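Local coordinates for transcriptional regulator, crp family (PDB 1O5L), which probably binds DNA and regulates transcription as a member of the CRP family, with a cyclic nucleotide-binding type of sensor domain, at residues M13-C21 with L109-F119; K29-I40 with P84-N95. All coordinates share one frame; numbering follows the deposited sequence.

Contact 1 (M13-C21 with L109-F119)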
loop_
_atom_site.group_PDB
_atom_site.type_symbol
_atom_site.label_atom_id
_atom_site.label_comp_id
_atom_site.label_asym_id
_atom_site.label_seq_id
_atom_site.Cartn_x
_atom_site.Cartn_y
_atom_site.Cartn_z
ATOM N N MET A 13 17.713 0.693 -7.249
ATOM C CA MET A 13 17.771 -0.319 -6.151
ATOM C C MET A 13 18.021 -1.722 -6.727
ATOM O O MET A 13 17.226 -2.186 -7.545
ATOM C CB MET A 13 16.464 -0.301 -5.340
ATOM C CG MET A 13 16.286 -1.457 -4.360
ATOM S SD MET A 13 17.653 -1.615 -3.221
ATOM C CE MET A 13 17.671 -0.203 -2.542
ATOM N N ASP A 14 19.094 -2.391 -6.279
ATOM C CA ASP A 14 19.419 -3.768 -6.703
ATOM C C ASP A 14 19.103 -4.737 -5.537
ATOM O O ASP A 14 19.875 -4.851 -4.591
ATOM C CB ASP A 14 20.898 -3.816 -7.111
ATOM C CG ASP A 14 21.372 -5.209 -7.544
ATOM O OD1 ASP A 14 20.530 -6.155 -7.524
ATOM O OD2 ASP A 14 22.579 -5.421 -7.917
ATOM N N LEU A 15 17.947 -5.402 -5.601
ATOM C CA LEU A 15 17.490 -6.251 -4.491
ATOM C C LEU A 15 18.393 -7.452 -4.221
ATOM O O LEU A 15 18.364 -7.985 -3.133
ATOM C CB LEU A 15 16.027 -6.716 -4.664
ATOM C CG LEU A 15 14.996 -5.585 -4.591
ATOM C CD1 LEU A 15 13.593 -6.048 -4.954
ATOM C CD2 LEU A 15 15.011 -4.891 -3.222
ATOM N N LYS A 16 19.212 -7.853 -5.186
ATOM C CA LYS A 16 20.149 -8.962 -4.978
ATOM C C LYS A 16 21.212 -8.676 -3.907
ATOM O O LYS A 16 21.843 -9.608 -3.375
ATOM C CB LYS A 16 20.805 -9.386 -6.309
ATOM C CG LYS A 16 19.840 -10.104 -7.254
ATOM C CD LYS A 16 20.558 -10.738 -8.465
ATOM C CE LYS A 16 19.597 -11.587 -9.316
ATOM N NZ LYS A 16 20.325 -12.536 -10.206
ATOM N N LYS A 17 21.412 -7.396 -3.592
ATOM C CA LYS A 17 22.269 -6.994 -2.469
ATOM C C LYS A 17 21.763 -7.498 -1.098
ATOM O O LYS A 17 22.546 -7.584 -0.141
ATOM C CB LYS A 17 22.427 -5.478 -2.432
ATOM C CG LYS A 17 23.249 -4.931 -3.563
ATOM C CD LYS A 17 23.326 -3.402 -3.511
ATOM C CE LYS A 17 24.170 -2.876 -4.656
ATOM N NZ LYS A 17 24.316 -1.389 -4.600
ATOM N N LEU A 18 20.477 -7.846 -1.015
ATOM C CA LEU A 18 19.930 -8.427 0.209
ATOM C C LEU A 18 20.132 -9.933 0.346
ATOM O O LEU A 18 19.678 -10.500 1.330
ATOM C CB LEU A 18 18.446 -8.105 0.369
ATOM C CG LEU A 18 18.023 -6.623 0.275
ATOM C CD1 LEU A 18 16.515 -6.432 0.461
ATOM C CD2 LEU A 18 18.789 -5.762 1.224
ATOM N N LEU A 19 20.840 -10.578 -0.590
ATOM C CA LEU A 19 21.070 -12.027 -0.508
ATOM C C LEU A 19 21.583 -12.532 0.874
ATOM O O LEU A 19 21.143 -13.563 1.332
ATOM C CB LEU A 19 22.014 -12.498 -1.627
ATOM C CG LEU A 19 21.374 -12.879 -2.963
ATOM C CD1 LEU A 19 22.410 -12.974 -4.105
ATOM C CD2 LEU A 19 20.623 -14.194 -2.824
ATOM N N PRO A 20 22.494 -11.813 1.523
ATOM C CA PRO A 20 23.019 -12.227 2.825
ATOM C C PRO A 20 21.992 -12.285 3.979
ATOM O O PRO A 20 22.236 -12.929 5.002
ATOM C CB PRO A 20 24.063 -11.134 3.142
ATOM C CG PRO A 20 24.387 -10.490 1.832
ATOM C CD PRO A 20 23.103 -10.545 1.073
ATOM N N CYS A 21 20.871 -11.610 3.778
ATOM C CA CYS A 21 19.833 -11.376 4.776
ATOM C C CYS A 21 18.806 -12.511 4.878
ATOM O O CYS A 21 17.945 -12.495 5.737
ATOM C CB CYS A 21 19.093 -10.083 4.397
ATOM S SG CYS A 21 20.224 -8.682 4.201
ATOM N N LEU A 109 16.189 -3.623 8.132
ATOM C CA LEU A 109 16.808 -3.132 6.898
ATOM C C LEU A 109 16.156 -1.832 6.376
ATOM O O LEU A 109 16.857 -0.914 5.956
ATOM C CB LEU A 109 16.742 -4.197 5.797
ATOM C CG LEU A 109 17.612 -5.431 5.982
ATOM C CD1 LEU A 109 17.271 -6.498 4.968
ATOM C CD2 LEU A 109 19.121 -5.107 5.927
ATOM N N LEU A 110 14.821 -1.787 6.394
ATOM C CA LEU A 110 14.063 -0.598 6.034
ATOM C C LEU A 110 14.471 0.599 6.877
ATOM O O LEU A 110 14.543 1.732 6.365
ATOM C CB LEU A 110 12.553 -0.836 6.242
ATOM C CG LEU A 110 11.851 -1.799 5.279
ATOM C CD1 LEU A 110 10.362 -1.914 5.562
ATOM C CD2 LEU A 110 12.061 -1.342 3.839
ATOM N N MET A 111 14.702 0.366 8.175
ATOM C CA MET A 111 15.025 1.465 9.097
ATOM C C MET A 111 16.437 2.002 8.873
ATOM O O MET A 111 16.728 3.155 9.220
ATOM C CB MET A 111 14.832 1.038 10.564
ATOM C CG MET A 111 13.339 0.847 10.927
ATOM S SD MET A 111 12.942 0.492 12.649
ATOM C CE MET A 111 13.758 -0.673 12.881
ATOM N N LYS A 112 17.312 1.184 8.288
ATOM C CA LYS A 112 18.721 1.564 8.142
ATOM C C LYS A 112 19.126 2.055 6.748
ATOM O O LYS A 112 20.244 2.595 6.595
ATOM C CB LYS A 112 19.618 0.396 8.557
ATOM N N ASP A 113 18.252 1.872 5.755
ATOM C CA ASP A 113 18.551 2.157 4.348
ATOM C C ASP A 113 17.375 2.924 3.691
ATOM O O ASP A 113 16.300 2.372 3.461
ATOM C CB ASP A 113 18.827 0.827 3.628
ATOM C CG ASP A 113 19.248 0.982 2.180
ATOM O OD1 ASP A 113 19.104 2.069 1.567
ATOM O OD2 ASP A 113 19.716 0.016 1.541
ATOM N N ARG A 114 17.603 4.199 3.402
ATOM C CA ARG A 114 16.555 5.091 2.919
ATOM C C ARG A 114 16.113 4.712 1.508
ATOM O O ARG A 114 14.930 4.733 1.171
ATOM C CB ARG A 114 17.081 6.550 2.918
ATOM C CG ARG A 114 16.015 7.614 2.701
ATOM C CD ARG A 114 16.613 8.992 2.541
ATOM N NE ARG A 114 15.661 10.096 2.684
ATOM C CZ ARG A 114 15.261 10.615 3.853
ATOM N NH1 ARG A 114 15.696 10.088 5.000
ATOM N NH2 ARG A 114 14.423 11.654 3.879
ATOM N N GLU A 115 17.087 4.375 0.686
ATOM C CA GLU A 115 16.859 4.001 -0.695
ATOM C C GLU A 115 15.960 2.743 -0.774
ATOM O O GLU A 115 15.064 2.672 -1.614
ATOM C CB GLU A 115 18.236 3.889 -1.402
ATOM C CG GLU A 115 18.396 2.761 -2.393
ATOM C CD GLU A 115 19.589 2.922 -3.326
ATOM O OE1 GLU A 115 20.663 3.330 -2.854
ATOM O OE2 GLU A 115 19.458 2.628 -4.532
ATOM N N LEU A 116 16.158 1.793 0.155
ATOM C CA LEU A 116 15.314 0.611 0.277
ATOM C C LEU A 116 13.895 0.951 0.745
ATOM O O LEU A 116 12.896 0.469 0.178
ATOM C CB LEU A 116 15.946 -0.399 1.252
ATOM C CG LEU A 116 15.201 -1.727 1.482
ATOM C CD1 LEU A 116 15.050 -2.538 0.165
ATOM C CD2 LEU A 116 15.900 -2.567 2.530
ATOM N N LEU A 117 13.815 1.770 1.792
ATOM C CA LEU A 117 12.531 2.209 2.335
ATOM C C LEU A 117 11.694 2.880 1.231
ATOM O O LEU A 117 10.512 2.564 1.040
ATOM C CB LEU A 117 12.753 3.191 3.512
ATOM C CG LEU A 117 11.467 3.750 4.152
ATOM C CD1 LEU A 117 10.504 2.643 4.593
ATOM C CD2 LEU A 117 11.816 4.629 5.347
ATOM N N LEU A 118 12.320 3.829 0.541
ATOM C CA LEU A 118 11.680 4.526 -0.556
ATOM C C LEU A 118 11.230 3.584 -1.672
ATOM O O LEU A 118 10.109 3.706 -2.148
ATOM C CB LEU A 118 12.602 5.595 -1.127
ATOM C CG LEU A 118 12.475 6.962 -0.446
ATOM C CD1 LEU A 118 13.659 7.833 -0.804
ATOM C CD2 LEU A 118 11.170 7.620 -0.854
ATOM N N PHE A 119 12.116 2.660 -2.066
ATOM C CA PHE A 119 11.794 1.646 -3.056
ATOM C C PHE A 119 10.560 0.836 -2.670
ATOM O O PHE A 119 9.622 0.742 -3.462
ATOM C CB PHE A 119 12.976 0.706 -3.270
ATOM C CG PHE A 119 12.682 -0.411 -4.230
ATOM C CD1 PHE A 119 12.126 -1.614 -3.774
ATOM C CD2 PHE A 119 12.929 -0.258 -5.590
ATOM C CE1 PHE A 119 11.819 -2.651 -4.674
ATOM C CE2 PHE A 119 12.648 -1.300 -6.495
ATOM C CZ PHE A 119 12.096 -2.496 -6.031
#
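Leu109 begins the contact at the end near Cys21. Its CD1 lies 3.8 Å from Cys21 SG and 4.1 Å from Leu18 CD2, and the leucine side chains slide past one another in opposite directions. No hydrogen bond joins 13-21 to 109-119, and the partners that meet are almost wholly apolar. Asp113 stands at the N-cap of helix 114-139: its OD1 accepts from Leu116 N at 3.3 Å, a weak capping bond at the start of the helix that carries the remaining contacts. Arg114 turns elsewhere, forming salt bridges with Glu104 and Asp108 of the second subunit. At Glu115 the charged end stays near Met13 without pairing to it, and Lys17 NZ is 6.2 Å from Glu115 OE1, opposite charges not in contact, whose attraction is probably weak. With CG anti to the backbone N (chi1 -179°), the buried Leu116 sends CD1 to the 3-10 turn, where it meets Leu18 CD1 tip to tip at 4.2 Å and also touches Leu15 CD2, the Leu15 side chain crossing that of Leu116 at about a right angle. Phe119 closes the row. Met13 CG sits over one face of its ring, 4.0 Å from the centroid and 22° off the normal, a CH-pi contact displaced toward the rim, while Met13 CB approaches Phe119 CD2 to 3.5 Å. Leu15 CD1 comes obliquely to Phe119 CE1 at 3.8 Å, so two residues of the N-terminal segment share one ring. Behind the contact, Leu18 also packs on Leu99 and Ile101 of strand 96-102. The 3-10 turn, opened by an Asx turn at Asp14, thus lies against the junction of two helices that follow the beta roll, an arrangement consistent with the CRP-family sensor domain.

Contact 2 (K29-I40 with P84-N95)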
loop_
_atom_site.group_PDB
_atom_site.type_symbol
_atom_site.label_atom_id
_atom_site.label_comp_id
_atom_site.label_asym_id
_atom_site.label_seq_id
_atom_site.Cartn_x
_atom_site.Cartn_y
_atom_site.Cartn_z
ATOM N N LYS A 29 9.493 -26.437 -12.096
ATOM C CA LYS A 29 8.370 -25.995 -12.882
ATOM C C LYS A 29 7.072 -26.677 -12.398
ATOM O O LYS A 29 7.039 -27.876 -12.178
ATOM C CB LYS A 29 8.631 -26.310 -14.365
ATOM C CG LYS A 29 7.526 -25.894 -15.288
ATOM C CD LYS A 29 7.839 -26.245 -16.724
ATOM C CE LYS A 29 7.029 -25.384 -17.711
ATOM N NZ LYS A 29 6.886 -26.032 -19.056
ATOM N N GLY A 30 6.006 -25.897 -12.208
ATOM C CA GLY A 30 4.747 -26.447 -11.727
ATOM C C GLY A 30 4.596 -26.607 -10.222
ATOM O O GLY A 30 3.501 -26.909 -9.763
ATOM N N GLU A 31 5.663 -26.419 -9.445
ATOM C CA GLU A 31 5.544 -26.479 -7.988
ATOM C C GLU A 31 4.855 -25.216 -7.423
ATOM O O GLU A 31 5.023 -24.115 -7.938
ATOM C CB GLU A 31 6.913 -26.619 -7.317
ATOM C CG GLU A 31 7.591 -27.967 -7.455
ATOM C CD GLU A 31 8.739 -28.117 -6.463
ATOM O OE1 GLU A 31 9.429 -27.125 -6.187
ATOM O OE2 GLU A 31 8.946 -29.230 -5.936
ATOM N N ILE A 32 4.110 -25.402 -6.340
ATOM C CA ILE A 32 3.449 -24.303 -5.636
ATOM C C ILE A 32 4.368 -23.638 -4.604
ATOM O O ILE A 32 4.875 -24.283 -3.695
ATOM C CB ILE A 32 2.132 -24.805 -4.986
ATOM C CG1 ILE A 32 1.176 -25.285 -6.089
ATOM C CG2 ILE A 32 1.482 -23.704 -4.168
ATOM C CD1 ILE A 32 -0.030 -26.047 -5.597
ATOM N N VAL A 33 4.575 -22.339 -4.754
ATOM C CA VAL A 33 5.354 -21.572 -3.777
ATOM C C VAL A 33 4.514 -21.283 -2.509
ATOM O O VAL A 33 4.963 -21.498 -1.399
ATOM C CB VAL A 33 5.884 -20.259 -4.408
ATOM C CG1 VAL A 33 6.736 -19.517 -3.436
ATOM C CG2 VAL A 33 6.696 -20.565 -5.687
ATOM N N LYS A 34 3.294 -20.793 -2.698
ATOM C CA LYS A 34 2.339 -20.594 -1.613
ATOM C C LYS A 34 0.925 -20.824 -2.138
ATOM O O LYS A 34 0.631 -20.623 -3.340
ATOM C CB LYS A 34 2.396 -19.172 -1.071
ATOM C CG LYS A 34 3.692 -18.746 -0.417
ATOM C CD LYS A 34 3.861 -19.389 0.952
ATOM C CE LYS A 34 5.241 -19.159 1.512
ATOM N NZ LYS A 34 5.398 -19.844 2.826
ATOM N N HIS A 35 0.062 -21.271 -1.230
ATOM C CA HIS A 35 -1.368 -21.360 -1.486
ATOM C C HIS A 35 -2.044 -20.103 -1.042
ATOM O O HIS A 35 -1.613 -19.444 -0.089
ATOM C CB HIS A 35 -2.008 -22.504 -0.707
ATOM C CG HIS A 35 -1.524 -23.838 -1.138
ATOM N ND1 HIS A 35 -0.406 -24.427 -0.589
ATOM C CD2 HIS A 35 -1.960 -24.668 -2.114
ATOM C CE1 HIS A 35 -0.200 -25.587 -1.188
ATOM N NE2 HIS A 35 -1.131 -25.758 -2.113
ATOM N N GLN A 36 -3.138 -19.825 -1.737
ATOM C CA GLN A 36 -4.090 -18.829 -1.356
ATOM C C GLN A 36 -4.442 -19.073 0.114
ATOM O O GLN A 36 -4.640 -20.202 0.515
ATOM C CB GLN A 36 -5.315 -18.944 -2.282
ATOM C CG GLN A 36 -6.381 -17.859 -2.123
ATOM C CD GLN A 36 -7.188 -17.650 -3.415
ATOM O OE1 GLN A 36 -6.637 -17.735 -4.531
ATOM N NE2 GLN A 36 -8.488 -17.392 -3.270
ATOM N N ASP A 37 -4.473 -17.991 0.895
ATOM C CA ASP A 37 -4.688 -17.999 2.362
ATOM C C ASP A 37 -3.511 -18.444 3.270
ATOM O O ASP A 37 -3.654 -18.395 4.485
ATOM C CB ASP A 37 -5.957 -18.766 2.737
ATOM C CG ASP A 37 -7.171 -18.258 1.997
ATOM O OD1 ASP A 37 -7.204 -17.050 1.660
ATOM O OD2 ASP A 37 -8.135 -18.998 1.696
ATOM N N ASP A 38 -2.383 -18.874 2.705
ATOM C CA ASP A 38 -1.193 -19.184 3.507
ATOM C C ASP A 38 -0.720 -17.908 4.224
ATOM O O ASP A 38 -0.761 -16.833 3.629
ATOM C CB ASP A 38 -0.041 -19.713 2.629
ATOM C CG ASP A 38 -0.217 -21.189 2.202
ATOM O OD1 ASP A 38 -1.180 -21.873 2.581
ATOM O OD2 ASP A 38 0.594 -21.759 1.457
ATOM N N PRO A 39 -0.293 -18.002 5.487
ATOM C CA PRO A 39 0.208 -16.821 6.195
ATOM C C PRO A 39 1.469 -16.284 5.563
ATOM O O PRO A 39 2.262 -17.053 5.026
ATOM C CB PRO A 39 0.463 -17.303 7.652
ATOM C CG PRO A 39 0.056 -18.771 7.727
ATOM C CD PRO A 39 -0.310 -19.214 6.337
ATOM N N ILE A 40 1.598 -14.957 5.553
ATOM C CA ILE A 40 2.813 -14.308 5.080
ATOM C C ILE A 40 3.685 -14.132 6.294
ATOM O O ILE A 40 3.390 -13.314 7.182
ATOM C CB ILE A 40 2.532 -12.935 4.422
ATOM C CG1 ILE A 40 1.560 -13.096 3.260
ATOM C CG2 ILE A 40 3.868 -12.259 4.003
ATOM C CD1 ILE A 40 1.376 -11.848 2.397
ATOM N N PRO A 84 -1.744 -11.160 8.009
ATOM C CA PRO A 84 -1.279 -11.142 6.625
ATOM C C PRO A 84 -1.277 -12.506 5.928
ATOM O O PRO A 84 -0.693 -13.459 6.455
ATOM C CB PRO A 84 0.164 -10.645 6.744
ATOM C CG PRO A 84 0.570 -10.935 8.119
ATOM C CD PRO A 84 -0.634 -11.021 8.976
ATOM N N ARG A 85 -1.854 -12.542 4.715
ATOM C CA ARG A 85 -2.121 -13.769 3.973
ATOM C C ARG A 85 -1.944 -13.573 2.479
ATOM O O ARG A 85 -2.347 -12.547 1.934
ATOM C CB ARG A 85 -3.547 -14.222 4.224
ATOM C CG ARG A 85 -3.793 -14.941 5.546
ATOM C CD ARG A 85 -5.226 -15.232 5.706
ATOM N NE ARG A 85 -5.690 -16.111 6.797
ATOM C CZ ARG A 85 -5.052 -17.141 7.406
ATOM N NH1 ARG A 85 -3.809 -17.545 7.125
ATOM N NH2 ARG A 85 -5.724 -17.795 8.345
ATOM N N PHE A 86 -1.336 -14.560 1.818
ATOM C CA PHE A 86 -1.247 -14.551 0.366
ATOM C C PHE A 86 -2.675 -14.598 -0.231
ATOM O O PHE A 86 -3.453 -15.515 0.087
ATOM C CB PHE A 86 -0.365 -15.714 -0.158
ATOM C CG PHE A 86 1.094 -15.598 0.237
ATOM C CD1 PHE A 86 1.969 -14.780 -0.478
ATOM C CD2 PHE A 86 1.576 -16.256 1.377
ATOM C CE1 PHE A 86 3.314 -14.653 -0.101
ATOM C CE2 PHE A 86 2.923 -16.131 1.770
ATOM C CZ PHE A 86 3.798 -15.337 1.032
ATOM N N PRO A 87 -3.009 -13.618 -1.085
ATOM C CA PRO A 87 -4.359 -13.529 -1.699
ATOM C C PRO A 87 -4.592 -14.498 -2.873
ATOM O O PRO A 87 -5.719 -14.699 -3.277
ATOM C CB PRO A 87 -4.420 -12.073 -2.205
ATOM C CG PRO A 87 -2.964 -11.703 -2.514
ATOM C CD PRO A 87 -2.128 -12.525 -1.547
ATOM N N VAL A 88 -3.513 -15.070 -3.408
ATOM C CA VAL A 88 -3.568 -15.958 -4.569
ATOM C C VAL A 88 -2.621 -17.118 -4.378
ATOM O O VAL A 88 -1.673 -17.013 -3.614
ATOM C CB VAL A 88 -3.143 -15.197 -5.888
ATOM C CG1 VAL A 88 -4.082 -14.016 -6.161
ATOM C CG2 VAL A 88 -1.709 -14.712 -5.817
ATOM N N ASN A 89 -2.863 -18.213 -5.084
ATOM C CA ASN A 89 -1.829 -19.202 -5.322
ATOM C C ASN A 89 -0.637 -18.570 -6.053
ATOM O O ASN A 89 -0.818 -17.796 -6.993
ATOM C CB ASN A 89 -2.360 -20.337 -6.175
ATOM C CG ASN A 89 -3.245 -21.295 -5.425
ATOM O OD1 ASN A 89 -3.511 -21.157 -4.239
ATOM N ND2 ASN A 89 -3.692 -22.305 -6.130
ATOM N N VAL A 90 0.571 -18.886 -5.602
ATOM C CA VAL A 90 1.799 -18.521 -6.301
ATOM C C VAL A 90 2.466 -19.820 -6.760
ATOM O O VAL A 90 2.789 -20.687 -5.947
ATOM C CB VAL A 90 2.748 -17.678 -5.416
ATOM C CG1 VAL A 90 4.003 -17.232 -6.199
ATOM C CG2 VAL A 90 2.025 -16.449 -4.881
ATOM N N VAL A 91 2.662 -19.943 -8.073
ATOM C CA VAL A 91 3.134 -21.175 -8.693
ATOM C C VAL A 91 4.346 -20.899 -9.590
ATOM O O VAL A 91 4.384 -19.879 -10.269
ATOM C CB VAL A 91 2.031 -21.788 -9.560
ATOM C CG1 VAL A 91 2.462 -23.181 -10.072
ATOM C CG2 VAL A 91 0.711 -21.864 -8.785
ATOM N N ALA A 92 5.324 -21.818 -9.602
ATOM C CA ALA A 92 6.501 -21.690 -10.479
ATOM C C ALA A 92 6.102 -21.994 -11.918
ATOM O O ALA A 92 5.583 -23.074 -12.201
ATOM C CB ALA A 92 7.634 -22.620 -10.030
ATOM N N GLY A 93 6.318 -21.025 -12.810
ATOM C CA GLY A 93 6.074 -21.205 -14.235
ATOM C C GLY A 93 7.231 -21.924 -14.905
ATOM O O GLY A 93 7.055 -22.582 -15.932
ATOM N N GLU A 94 8.413 -21.769 -14.313
ATOM C CA GLU A 94 9.613 -22.467 -14.705
ATOM C C GLU A 94 10.492 -22.646 -13.463
ATOM O O GLU A 94 10.182 -22.099 -12.398
ATOM C CB GLU A 94 10.357 -21.673 -15.780
ATOM C CG GLU A 94 10.898 -20.315 -15.320
ATOM C CD GLU A 94 11.665 -19.602 -16.428
ATOM O OE1 GLU A 94 12.556 -20.236 -17.039
ATOM O OE2 GLU A 94 11.375 -18.417 -16.709
ATOM N N ASN A 95 11.586 -23.396 -13.595
ATOM C CA ASN A 95 12.552 -23.532 -12.488
ATOM C C ASN A 95 12.878 -22.134 -11.938
ATOM O O ASN A 95 13.221 -21.229 -12.693
ATOM C CB ASN A 95 13.852 -24.230 -12.941
ATOM C CG ASN A 95 13.645 -25.692 -13.329
ATOM O OD1 ASN A 95 12.539 -26.225 -13.248
ATOM N ND2 ASN A 95 14.716 -26.338 -13.787
HETATM O O HOH W 1 11.543 -28.355 -13.859
#
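Lys34 lies across the ring of Phe86, and its chain can be followed outward. CB stands 3.9 Å from Phe86 CD2; chi1 (-64°) sets CG over the face in a CH-pi contact, 3.7 Å from the ring centroid, and the bend at chi2 (-74°) carries CD on to Phe86 CE2 at 3.5 Å. CE keeps to the same side of the ring. The opposite face takes Ile40 CG1, 3.6 Å from the centroid, while Pro39 O sits at the ring's edge. Replacing Phe86 with an alanine would probably leave a gap between Lys34 and Ile40 and deprive both of their CH-pi partner. The backbones form an antiparallel pair interrupted by a classic beta bulge: Val33 N and Lys34 N both donate to Val90 O, Lys34 N in the carbonyl plane on a lone pair, and Val90 N returns a bond to Lys34 O. These are edge strand 32-34 and its neighbour 89-92 in the beta roll of the cyclic nucleotide-binding domain. Past the strands a type II turn, His35 to Asp38, is tied down by side chains. Asn89 OD1 accepts from Gln36 N at 2.9 Å, nearly straight at 174° and in the carbonyl plane, and Asp38 OD2 takes His35 N from above its carboxylate plane. Gln36 OE1 bonds Val56 N on strand 51-56.

In the fold
Both contacts are partly buried, but they hold different elements. Contact 1 joins the N-terminal 3-10 turn to the two helices that follow the beta roll; contact 2 pairs two stretches of the roll itself. The centre of contact 1 lies about 16 Å, and that of contact 2 about 9 Å, from the chain's centre. The two centres stand about 24 Å apart on opposite sides of it, and their nearest atoms are about 11 Å apart. The chemistry follows the place: 109-119 meets 13-21 through apolar side chains with no hydrogen bond across, burying 437 Å², whereas 29-40 and 84-95 are joined by ten hydrogen bonds, mostly backbone, and bury 1134 Å².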